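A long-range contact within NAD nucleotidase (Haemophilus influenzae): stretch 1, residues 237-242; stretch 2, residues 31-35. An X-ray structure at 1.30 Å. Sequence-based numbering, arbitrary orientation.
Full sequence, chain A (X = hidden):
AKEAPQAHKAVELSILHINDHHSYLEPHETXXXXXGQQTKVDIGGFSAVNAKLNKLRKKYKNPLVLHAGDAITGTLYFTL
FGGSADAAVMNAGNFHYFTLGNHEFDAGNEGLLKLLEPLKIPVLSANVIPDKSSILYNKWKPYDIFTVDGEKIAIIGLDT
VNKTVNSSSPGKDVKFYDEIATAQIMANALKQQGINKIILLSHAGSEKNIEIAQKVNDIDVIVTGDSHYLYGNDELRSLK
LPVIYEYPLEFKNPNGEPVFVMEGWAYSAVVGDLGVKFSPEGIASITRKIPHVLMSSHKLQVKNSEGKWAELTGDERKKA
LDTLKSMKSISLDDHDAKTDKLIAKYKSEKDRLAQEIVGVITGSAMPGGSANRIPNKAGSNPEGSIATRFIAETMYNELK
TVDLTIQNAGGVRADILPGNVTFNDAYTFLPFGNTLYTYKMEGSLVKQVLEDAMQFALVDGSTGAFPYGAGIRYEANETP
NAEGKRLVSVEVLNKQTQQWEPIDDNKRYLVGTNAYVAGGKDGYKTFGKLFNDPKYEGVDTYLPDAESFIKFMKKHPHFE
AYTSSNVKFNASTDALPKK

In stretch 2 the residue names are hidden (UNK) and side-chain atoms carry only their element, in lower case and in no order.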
ATOM      1  N   ARG A 237      26.684  11.110 -25.703  1.00  8.87           N
ATOM      2  CA  ARG A 237      26.762  12.509 -25.288  1.00  8.61           C
ATOM      3  C   ARG A 237      27.475  13.358 -26.343  1.00  9.50           C
ATOM      4  O   ARG A 237      27.098  14.512 -26.568  1.00 12.50           O
ATOM      5  CB  ARG A 237      27.476  12.647 -23.943  1.00 10.31           C
ATOM      6  CG  ARG A 237      26.703  12.060 -22.792  1.00 10.42           C
ATOM      7  CD  ARG A 237      27.454  12.187 -21.467  1.00 13.23           C
ATOM      8  NE  ARG A 237      26.706  11.462 -20.448  1.00 14.28           N
ATOM      9  CZ  ARG A 237      27.065  10.296 -19.926  1.00 11.77           C
ATOM     10  NH1 ARG A 237      28.219   9.719 -20.255  1.00 11.93           N
ATOM     11  NH2 ARG A 237      26.275   9.722 -19.033  1.00 13.20           N
ATOM     12  N   SER A 238      28.478  12.786 -27.006  1.00  9.37           N
ATOM     13  CA  SER A 238      29.257  13.538 -27.996  1.00  9.61           C
ATOM     14  C   SER A 238      28.412  13.914 -29.214  1.00 10.52           C
ATOM     15  O   SER A 238      28.733  14.868 -29.931  1.00 12.28           O
ATOM     16  CB  SER A 238      30.499  12.751 -28.432  1.00 11.42           C
ATOM     17  OG  SER A 238      30.186  11.729 -29.367  1.00 13.34           O
ATOM     18  N   LEU A 239      27.338  13.167 -29.443  1.00 10.30           N
ATOM     19  CA  LEU A 239      26.416  13.436 -30.541  1.00 10.32           C
ATOM     20  C   LEU A 239      25.270  14.340 -30.102  1.00  9.00           C
ATOM     21  O   LEU A 239      24.362  14.640 -30.886  1.00 10.38           O
ATOM     22  CB  LEU A 239      25.851  12.127 -31.086  1.00 10.28           C
ATOM     23  CG  LEU A 239      26.814  11.156 -31.758  1.00 11.02           C
ATOM     24  CD1 LEU A 239      26.097   9.864 -32.116  1.00 13.60           C
ATOM     25  CD2 LEU A 239      27.427  11.805 -32.997  1.00 13.38           C
ATOM     26  N   LYS A 240      25.312  14.775 -28.847  1.00 10.08           N
ATOM     27  CA  LYS A 240      24.276  15.640 -28.293  1.00 11.72           C
ATOM     28  C   LYS A 240      22.886  14.990 -28.320  1.00 11.59           C
ATOM     29  O   LYS A 240      21.855  15.664 -28.436  1.00 14.29           O
ATOM     30  CB  LYS A 240      24.298  17.018 -28.963  1.00 14.75           C
ATOM     31  CG  LYS A 240      25.625  17.739 -28.755  1.00 17.92           C
ATOM     32  CD  LYS A 240      25.532  19.226 -29.063  1.00 26.38           C
ATOM     33  CE  LYS A 240      26.894  19.893 -28.915  1.00 29.68           C
ATOM     34  NZ  LYS A 240      26.836  21.363 -29.149  1.00 34.14           N
ATOM     35  N   LEU A 241      22.873  13.666 -28.207  1.00 10.69           N
ATOM     36  CA  LEU A 241      21.644  12.935 -27.922  1.00  9.41           C
ATOM     37  C   LEU A 241      21.193  13.245 -26.490  1.00  9.24           C
ATOM     38  O   LEU A 241      22.005  13.640 -25.654  1.00 10.50           O
ATOM     39  CB  LEU A 241      21.868  11.436 -28.128  1.00 10.33           C
ATOM     40  CG  LEU A 241      22.022  11.033 -29.598  1.00  9.37           C
ATOM     41  CD1 LEU A 241      22.700   9.677 -29.734  1.00 11.28           C
ATOM     42  CD2 LEU A 241      20.684  11.065 -30.341  1.00 11.23           C
ATOM     43  N   PRO A 242      19.893  13.076 -26.203  1.00  9.42           N
ATOM     44  CA  PRO A 242      19.354  13.500 -24.903  1.00  9.97           C
ATOM     45  C   PRO A 242      19.595  12.479 -23.781  1.00  8.57           C
ATOM     46  O   PRO A 242      18.663  11.908 -23.182  1.00  9.38           O
ATOM     47  CB  PRO A 242      17.864  13.687 -25.195  1.00 10.85           C
ATOM     48  CG  PRO A 242      17.587  12.712 -26.284  1.00 10.19           C
ATOM     49  CD  PRO A 242      18.826  12.704 -27.150  1.00  9.22           C
ATOM     50  N   UNK A  31      17.657  14.760 -34.531  1.00 11.24           N
ATOM     51  CA  UNK A  31      18.809  15.599 -34.834  1.00 13.17           C
ATOM     52  C   UNK A  31      19.975  15.299 -33.906  1.00 12.91           C
ATOM     53  O   UNK A  31      19.793  15.145 -32.693  1.00 14.53           O
ATOM     54  c   UNK A  31      17.316  17.466 -35.711  1.00 18.51           C
ATOM     55  c   UNK A  31      15.526  20.592 -36.662  1.00 23.80           C
ATOM     56  n   UNK A  31      15.887  19.337 -36.420  1.00 24.42           N
ATOM     57  n   UNK A  31      16.305  21.590 -36.271  1.00 26.92           N
ATOM     58  n   UNK A  31      14.391  20.846 -37.298  1.00 25.74           N
ATOM     59  c   UNK A  31      18.424  17.076 -34.752  1.00 15.62           C
ATOM     60  c   UNK A  31      17.112  18.965 -35.725  1.00 23.48           C
ATOM     61  N   UNK A  32      21.165  15.196 -34.491  1.00 11.33           N
ATOM     62  CA  UNK A  32      22.385  14.942 -33.740  1.00 12.19           C
ATOM     63  C   UNK A  32      23.439  15.979 -34.102  1.00 12.62           C
ATOM     64  O   UNK A  32      23.324  16.677 -35.114  1.00 14.90           O
ATOM     65  c   UNK A  32      23.887  12.062 -35.915  1.00 11.22           C
ATOM     66  c   UNK A  32      23.259  13.390 -35.544  1.00 12.55           C
ATOM     67  c   UNK A  32      22.962  13.539 -34.050  1.00 10.98           C
ATOM     68  c   UNK A  32      22.004  12.443 -33.561  1.00 11.70           C
ATOM     69  N   UNK A  33      24.461  16.092 -33.263  1.00 12.13           N
ATOM     70  CA  UNK A  33      25.625  16.890 -33.605  1.00 14.07           C
ATOM     71  C   UNK A  33      26.737  15.981 -34.101  1.00 14.47           C
ATOM     72  O   UNK A  33      27.373  15.272 -33.314  1.00 16.35           O
ATOM     73  n   UNK A  33      26.291  20.062 -33.038  1.00 23.96           N
ATOM     74  o   UNK A  33      28.142  18.793 -33.032  1.00 24.24           O
ATOM     75  c   UNK A  33      26.933  18.913 -32.851  1.00 21.69           C
ATOM     76  c   UNK A  33      26.090  17.727 -32.418  1.00 15.55           C
ATOM     77  N   UNK A  34      26.960  16.011 -35.411  1.00 14.35           N
ATOM     78  CA  UNK A  34      27.893  15.111 -36.068  1.00 14.36           C
ATOM     79  C   UNK A  34      28.992  15.927 -36.735  1.00 15.81           C
ATOM     80  O   UNK A  34      28.715  16.814 -37.548  1.00 15.86           O
ATOM     81  c   UNK A  34      28.572  12.209 -36.940  1.00 15.16           C
ATOM     82  c   UNK A  34      27.004  12.489 -38.868  1.00 15.42           C
ATOM     83  c   UNK A  34      27.926  13.202 -37.894  1.00 14.24           C
ATOM     84  c   UNK A  34      27.156  14.267 -37.110  1.00 12.47           C
ATOM     85  N   UNK A  35      30.237  15.631 -36.384  1.00 16.76           N
ATOM     86  CA  UNK A  35      31.362  16.418 -36.874  1.00 16.59           C
ATOM     87  C   UNK A  35      31.118  17.921 -36.703  1.00 18.08           C
ATOM     88  O   UNK A  35      31.485  18.715 -37.566  1.00 19.57           O
ATOM     89  o   UNK A  35      32.075  14.112 -39.639  1.00 19.74           O
ATOM     90  c   UNK A  35      32.132  14.651 -38.534  1.00 15.69           C
ATOM     91  c   UNK A  35      31.674  16.088 -38.339  1.00 18.80           C
ATOM     92  n   UNK A  35      32.583  14.021 -37.455  1.00 17.60           N
TER
HETATM   93  O   HOH W   1      20.999  17.096 -30.912  1.00 21.37           O

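Position 31 carries seven side-chain atoms. Three carbons run in a line to a nitrogen, and the chain ends in a carbon bearing two further nitrogens. That is a guanidinium group. The closest side-chain atom to stretch 1, CB, is still 7.3 Å from Lys240 O, and the end of the side chain leads away. The residue is Arg31. Its backbone still takes part: water 1 donates to Arg31 O (2.9 Å) and to Lys240 O (3.0 Å), bridging the two carbonyls.

Position 32 has four side-chain carbons and no heteroatom. The side chain forks at its first carbon, and one arm is two carbons long. The one-carbon arm comes within 3.7 Å of Leu241 CD2, and CB is 4.4 Å from Leu239 CB. The backbone is also close, with CA 3.5 Å from Leu239 O. The beta-branched pattern is that of isoleucine, Ile32.

Position 33 has two side-chain carbons, the second carrying one oxygen and one nitrogen. The CA-to-CB bond points toward stretch 1, and CB packs 3.7 Å from Lys240 CG. A terminal amide one carbon from CA means asparagine, Asn33. The amide makes no hydrogen bond to stretch 1. The polar link comes from the main chain: Asn33 N donates to Leu239 O at 2.8 Å, and the angle of 175° at the hydrogen is nearly straight.

Position 34 again has four carbons, but the fork is at the second. One terminal carbon meets Leu239 CD2 at 4.1 Å, a modest apolar contact. This is leucine, Leu34.

Position 35 has two side-chain carbons, the second bearing one oxygen and one nitrogen. It makes no contact with stretch 1. It is another short amide, Asn35.

The contact joins the end of a strand that begins before position 31 and runs through 34 to the turn that follows a helix. Lys240 has positive phi (60°) and is the first residue to leave helical geometry, in a Schellman motif. Within the turn, Lys240 N donates to Arg237 O at 2.9 Å. Leu239 O is the acceptor for the strand. The same two residues meet again through a CA-H...O contact, Leu239 CA to Asn33 O at 3.5 Å, so this pair is held at two backbone points. Around this pairing, Leu239 packs on Ile32 and Leu34, and Leu241 on Ile32, while the exposed Lys240 lays its aliphatic part against Asn33. Together the stretches bury 309 Å², although the touching residues are at least 205 positions apart in sequence.

Stretch 2 31-35: RINLN
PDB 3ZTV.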